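Alginase (PDB 4Q8K) probably cleaves alginate by beta-elimination, as a lyase of polysaccharide lyase family 18. Local coordinates at residues T243-F248 and E271-L276; G294-T299 and I307-D312. All blocks are in the same frame, centred on the assembly; numbering follows the deposited sequence.

Interaction 1: T243-F248 and E271-L276; sequences TDESGF and EEKFAL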
loop_
_atom_site.group_PDB
_atom_site.type_symbol
_atom_site.label_atom_id
_atom_site.label_comp_id
_atom_site.label_asym_id
_atom_site.label_seq_id
_atom_site.Cartn_x
_atom_site.Cartn_y
_atom_site.Cartn_z
ATOM N N THR A 243 0.161 -6.105 13.939
ATOM C CA THR A 243 1.159 -7.100 14.338
ATOM C C THR A 243 1.905 -6.724 15.608
ATOM O O THR A 243 1.690 -5.656 16.184
ATOM C CB THR A 243 2.241 -7.303 13.262
ATOM O OG1 THR A 243 3.139 -6.186 13.286
ATOM C CG2 THR A 243 1.615 -7.456 11.875
ATOM N N ASP A 244 2.813 -7.608 16.015
ATOM C CA ASP A 244 3.641 -7.391 17.197
ATOM C C ASP A 244 4.972 -6.742 16.842
ATOM O O ASP A 244 5.877 -6.686 17.676
ATOM C CB ASP A 244 3.912 -8.727 17.904
ATOM C CG ASP A 244 3.238 -8.831 19.261
ATOM O OD1 ASP A 244 2.510 -7.899 19.650
ATOM O OD2 ASP A 244 3.429 -9.870 19.938
ATOM N N GLU A 245 5.116 -6.262 15.606
ATOM C CA GLU A 245 6.367 -5.609 15.240
ATOM C C GLU A 245 6.537 -4.395 16.128
ATOM O O GLU A 245 5.628 -3.571 16.236
ATOM C CB GLU A 245 6.400 -5.183 13.773
ATOM C CG GLU A 245 7.649 -4.365 13.442
ATOM C CD GLU A 245 7.792 -4.028 11.967
ATOM O OE1 GLU A 245 8.605 -3.129 11.660
ATOM O OE2 GLU A 245 7.111 -4.663 11.125
ATOM N N SER A 246 7.691 -4.285 16.775
ATOM C CA SER A 246 7.917 -3.185 17.707
ATOM C C SER A 246 8.234 -1.870 16.989
ATOM O O SER A 246 8.621 -1.865 15.820
ATOM C CB SER A 246 9.042 -3.528 18.692
ATOM O OG SER A 246 10.277 -3.737 18.023
ATOM N N GLY A 247 8.064 -0.762 17.702
ATOM C CA GLY A 247 8.456 0.543 17.204
ATOM C C GLY A 247 7.324 1.471 16.809
ATOM O O GLY A 247 7.584 2.580 16.341
ATOM N N PHE A 248 6.080 1.042 17.011
ATOM C CA PHE A 248 4.920 1.840 16.621
ATOM C C PHE A 248 4.064 2.191 17.839
ATOM O O PHE A 248 4.380 1.780 18.957
ATOM C CB PHE A 248 4.094 1.102 15.553
ATOM C CG PHE A 248 4.924 0.571 14.403
ATOM C CD1 PHE A 248 5.705 1.427 13.646
ATOM C CD2 PHE A 248 4.931 -0.781 14.088
ATOM C CE1 PHE A 248 6.471 0.954 12.600
ATOM C CE2 PHE A 248 5.702 -1.260 13.039
ATOM C CZ PHE A 248 6.469 -0.387 12.285
ATOM N N GLU A 271 16.083 0.910 5.232
ATOM C CA GLU A 271 14.746 1.409 5.509
ATOM C C GLU A 271 14.688 2.151 6.835
ATOM O O GLU A 271 15.203 1.684 7.855
ATOM C CB GLU A 271 13.714 0.278 5.516
ATOM C CG GLU A 271 13.461 -0.333 4.149
ATOM C CD GLU A 271 12.284 -1.305 4.153
ATOM O OE1 GLU A 271 12.043 -1.981 5.177
ATOM O OE2 GLU A 271 11.581 -1.377 3.129
ATOM N N GLU A 272 14.048 3.313 6.809
ATOM C CA GLU A 272 13.696 4.022 8.028
ATOM C C GLU A 272 12.191 3.935 8.201
ATOM O O GLU A 272 11.442 4.196 7.264
ATOM C CB GLU A 272 14.150 5.487 7.938
ATOM C CG GLU A 272 15.647 5.619 7.718
ATOM C CD GLU A 272 16.150 7.065 7.711
ATOM O OE1 GLU A 272 15.504 7.955 8.312
ATOM O OE2 GLU A 272 17.211 7.298 7.095
ATOM N N LYS A 273 11.747 3.553 9.391
ATOM C CA LYS A 273 10.324 3.426 9.661
ATOM C C LYS A 273 9.836 4.484 10.634
ATOM O O LYS A 273 10.610 4.992 11.459
ATOM C CB LYS A 273 10.001 2.025 10.174
ATOM C CG LYS A 273 10.443 1.747 11.611
ATOM C CD LYS A 273 10.334 0.240 11.874
ATOM C CE LYS A 273 10.081 -0.098 13.333
ATOM N NZ LYS A 273 10.111 -1.587 13.539
ATOM N N PHE A 274 8.557 4.825 10.519
ATOM C CA PHE A 274 7.986 5.929 11.276
ATOM C C PHE A 274 6.502 5.715 11.501
ATOM O O PHE A 274 5.748 5.509 10.551
ATOM C CB PHE A 274 8.199 7.232 10.509
ATOM C CG PHE A 274 8.062 8.469 11.353
ATOM C CD1 PHE A 274 6.823 9.050 11.561
ATOM C CD2 PHE A 274 9.183 9.068 11.908
ATOM C CE1 PHE A 274 6.700 10.208 12.327
ATOM C CE2 PHE A 274 9.063 10.229 12.681
ATOM C CZ PHE A 274 7.815 10.797 12.886
ATOM N N ALA A 275 6.079 5.773 12.760
ATOM C CA ALA A 275 4.668 5.620 13.089
ATOM C C ALA A 275 3.869 6.897 12.815
ATOM O O ALA A 275 4.246 7.982 13.262
ATOM C CB ALA A 275 4.496 5.175 14.547
ATOM N N LEU A 276 2.759 6.750 12.095
ATOM C CA LEU A 276 1.904 7.887 11.765
ATOM C C LEU A 276 0.659 7.954 12.640
ATOM O O LEU A 276 0.222 9.023 13.030
ATOM C CB LEU A 276 1.521 7.835 10.277
ATOM C CG LEU A 276 2.762 7.883 9.374
ATOM C CD1 LEU A 276 2.424 7.461 7.948
ATOM C CD2 LEU A 276 3.426 9.274 9.416
HETATM O O HOH W 1 11.265 -4.167 14.898
#

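Interaction 2: G294-T299 and I307-D312; sequences GDVEVT and IPVEDD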
loop_
_atom_site.group_PDB
_atom_site.type_symbol
_atom_site.label_atom_id
_atom_site.label_comp_id
_atom_site.label_asym_id
_atom_site.label_seq_id
_atom_site.Cartn_x
_atom_site.Cartn_y
_atom_site.Cartn_z
ATOM N N GLY A 294 12.645 12.790 -5.487
ATOM C CA GLY A 294 13.494 11.901 -4.714
ATOM C C GLY A 294 13.379 12.116 -3.216
ATOM O O GLY A 294 13.876 11.314 -2.431
ATOM N N ASP A 295 12.738 13.209 -2.817
ATOM C CA ASP A 295 12.494 13.473 -1.404
ATOM C C ASP A 295 11.062 13.073 -1.129
ATOM O O ASP A 295 10.125 13.736 -1.573
ATOM C CB ASP A 295 12.702 14.958 -1.070
ATOM C CG ASP A 295 14.101 15.440 -1.382
ATOM O OD1 ASP A 295 15.037 14.623 -1.396
ATOM O OD2 ASP A 295 14.258 16.655 -1.597
ATOM N N VAL A 296 10.890 11.962 -0.424
ATOM C CA VAL A 296 9.561 11.385 -0.256
ATOM C C VAL A 296 9.005 11.674 1.127
ATOM O O VAL A 296 9.663 11.413 2.128
ATOM C CB VAL A 296 9.567 9.861 -0.474
ATOM C CG1 VAL A 296 8.206 9.276 -0.139
ATOM C CG2 VAL A 296 9.948 9.551 -1.916
ATOM N N GLU A 297 7.789 12.206 1.158
ATOM C CA GLU A 297 7.105 12.562 2.384
ATOM C C GLU A 297 5.719 11.930 2.463
ATOM O O GLU A 297 4.964 11.959 1.490
ATOM C CB GLU A 297 6.974 14.078 2.455
ATOM C CG GLU A 297 6.064 14.574 3.543
ATOM C CD GLU A 297 5.903 16.068 3.464
ATOM O OE1 GLU A 297 6.394 16.760 4.373
ATOM O OE2 GLU A 297 5.312 16.550 2.479
ATOM N N VAL A 298 5.392 11.371 3.628
ATOM C CA VAL A 298 4.074 10.802 3.880
ATOM C C VAL A 298 3.430 11.498 5.064
ATOM O O VAL A 298 4.082 11.703 6.092
ATOM C CB VAL A 298 4.159 9.290 4.168
ATOM C CG1 VAL A 298 2.756 8.698 4.380
ATOM C CG2 VAL A 298 4.868 8.589 3.028
ATOM N N THR A 299 2.158 11.861 4.913
ATOM C CA THR A 299 1.407 12.500 5.982
ATOM C C THR A 299 0.093 11.760 6.232
ATOM O O THR A 299 -0.654 11.467 5.295
ATOM C CB THR A 299 1.085 13.971 5.647
ATOM O OG1 THR A 299 2.302 14.691 5.426
ATOM C CG2 THR A 299 0.291 14.628 6.760
ATOM N N ILE A 307 12.114 11.737 3.881
ATOM C CA ILE A 307 13.560 11.777 3.673
ATOM C C ILE A 307 13.894 11.637 2.190
ATOM O O ILE A 307 13.052 11.218 1.394
ATOM C CB ILE A 307 14.285 10.610 4.388
ATOM C CG1 ILE A 307 13.832 9.270 3.799
ATOM C CG2 ILE A 307 14.082 10.678 5.898
ATOM C CD1 ILE A 307 14.483 8.080 4.443
ATOM N N PRO A 308 15.132 11.985 1.811
ATOM C CA PRO A 308 15.581 11.613 0.466
ATOM C C PRO A 308 15.663 10.094 0.405
ATOM O O PRO A 308 16.083 9.476 1.379
ATOM C CB PRO A 308 16.983 12.231 0.376
ATOM C CG PRO A 308 16.989 13.340 1.412
ATOM C CD PRO A 308 16.129 12.801 2.529
ATOM N N VAL A 309 15.271 9.502 -0.714
ATOM C CA VAL A 309 15.249 8.044 -0.817
ATOM C C VAL A 309 16.258 7.541 -1.843
ATOM O O VAL A 309 16.701 8.293 -2.711
ATOM C CB VAL A 309 13.851 7.537 -1.187
ATOM C CG1 VAL A 309 12.840 7.884 -0.099
ATOM C CG2 VAL A 309 13.409 8.113 -2.525
ATOM N N GLU A 310 16.634 6.269 -1.734
ATOM C CA GLU A 310 17.513 5.664 -2.729
ATOM C C GLU A 310 16.822 5.733 -4.083
ATOM O O GLU A 310 15.672 5.328 -4.226
ATOM C CB GLU A 310 17.831 4.210 -2.375
ATOM C CG GLU A 310 18.889 3.575 -3.281
ATOM C CD GLU A 310 19.396 2.236 -2.757
ATOM O OE1 GLU A 310 18.569 1.335 -2.519
ATOM O OE2 GLU A 310 20.625 2.087 -2.574
ATOM N N ASP A 311 17.523 6.275 -5.068
ATOM C CA ASP A 311 16.955 6.460 -6.393
ATOM C C ASP A 311 16.863 5.124 -7.128
ATOM O O ASP A 311 17.670 4.225 -6.904
ATOM C CB ASP A 311 17.827 7.449 -7.172
ATOM C CG ASP A 311 17.069 8.162 -8.274
ATOM O OD1 ASP A 311 15.832 8.023 -8.342
ATOM O OD2 ASP A 311 17.718 8.881 -9.061
ATOM N N ASP A 312 15.862 4.993 -7.986
ATOM C CA ASP A 312 15.770 3.866 -8.904
ATOM C C ASP A 312 15.316 4.418 -10.239
ATOM O O ASP A 312 14.394 5.225 -10.287
ATOM C CB ASP A 312 14.768 2.825 -8.406
ATOM C CG ASP A 312 14.650 1.630 -9.346
ATOM O OD1 ASP A 312 14.049 1.781 -10.429
ATOM O OD2 ASP A 312 15.156 0.537 -9.001
HETATM O O HOH W 2 17.192 11.077 -3.281
#

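Interaction 1: T243-F248 and E271-L276
The ring of F248 meets A275 at its edge, where the A275 CB methyl lies near the ring plane, 4.0 Å from F248 CD1. Over one face, shifted toward the rim, sits S246 O, and the ring also stacks with Y261 of strand 257-265. The K273 side chain crosses that of F248 at about a right angle, with K273 CE 3.8 Å from F248 CZ. The first torsion of K273 puts CG between the backbone N and the carbonyl carbon (chi1 74°), and from there the chain runs extended to the loop. Its ammonium group is gripped twice: NZ donates to S246 O at 2.7 Å, nearly along the C=O axis (164°), and forms a salt bridge with E245 OE1 at 2.9 Å, tip to tip, on the carboxylate's anti lone pair. The same oxygen also pairs with R263, so E245 probably balances two positive charges. At G247 the backbone angles alone call for glycine, since a CB would jam against S246 O, and it would also run into K273 CE. An alanine in place of K273 would probably leave S246 O and E245 without this donor and F248 CZ without its neighbour K273 CE. The loop between strands 234-241 and 257-265, which carries calcium ligands D242, D250, V252 and N255, is thus joined to edge strand 271-280 in one sheet of this lyase family's beta-jelly roll.

Interaction 2: G294-T299 and I307-D312
G294 meets V309 through its carbonyl: V309 N donates to G294 O at 2.9 Å, and the donor lies almost on the extension of the carbonyl bond (175°). The oxygen has further company. P308 CA lends it a CA-H...O contact at 3.4 Å, and V309 CG2, in the position between its own backbone N and carbonyl carbon, presses within 3.2 Å of G294 O, a tight fit for a methyl. A water lies 2.9 Å from V309 O and is more weakly placed near G294 O. On the backbone N of G294, the side chain of N291 supplies an acceptor.

D295 follows, an antiparallel non-hydrogen-bonded partner of P308. Its CG stands beside the backbone N, anti to the carbonyl carbon (chi1 -59°), and from that position D295 OD1 comes within 3.6 Å of P308 CB, the two side chains crossing obliquely. This pair belongs to the beta hairpin of strands 295-300 and 303-308, which closes one side of an antiparallel sheet; strand 303-308 is outermost there within the chain, and P308 brings no N-H to its outer edge.

V296 is the hydrogen-bonded partner of I307. V296 N donates to I307 O at 2.9 Å, tilted 35° from the carbonyl plane; the return bond from I307 N to V296 O is less certain. The V296 side chain takes the opposite face from D295 and crosses that of V309 at about a right angle, with V296 CG2 3.8 Å from V309 CG2 and V296 CB 3.8 Å from V309 CG1. On the face shared by V296 and I307, L264 meets both; V309, beyond the end of the strand, touches I235. Farther along, V298 bonds through its backbone with F305, and T299 OG1 with S304 OG.

Interaction 1 closes before interaction 2 opens along the chain, and their centres lie about 17 Å apart. Strand 271-280 of interaction 1 borders one antiparallel sheet, next to strand 257-265, whereas the hairpin 295-300/303-308 of interaction 2 ends the other. The chain passes from the first sheet to the second between strands 271-280 and 284-292, and the latter pairs with 295-300. The two contacts still meet: L276 CD1 lies 3.8 Å from V298 CG1, an apolar contact of the kind that holds a beta sandwich together, and the side chain of the charged E272 packs on I307 at the edge. Strand 271-280, which also receives the calcium-bearing loop, thus packs on the hairpin.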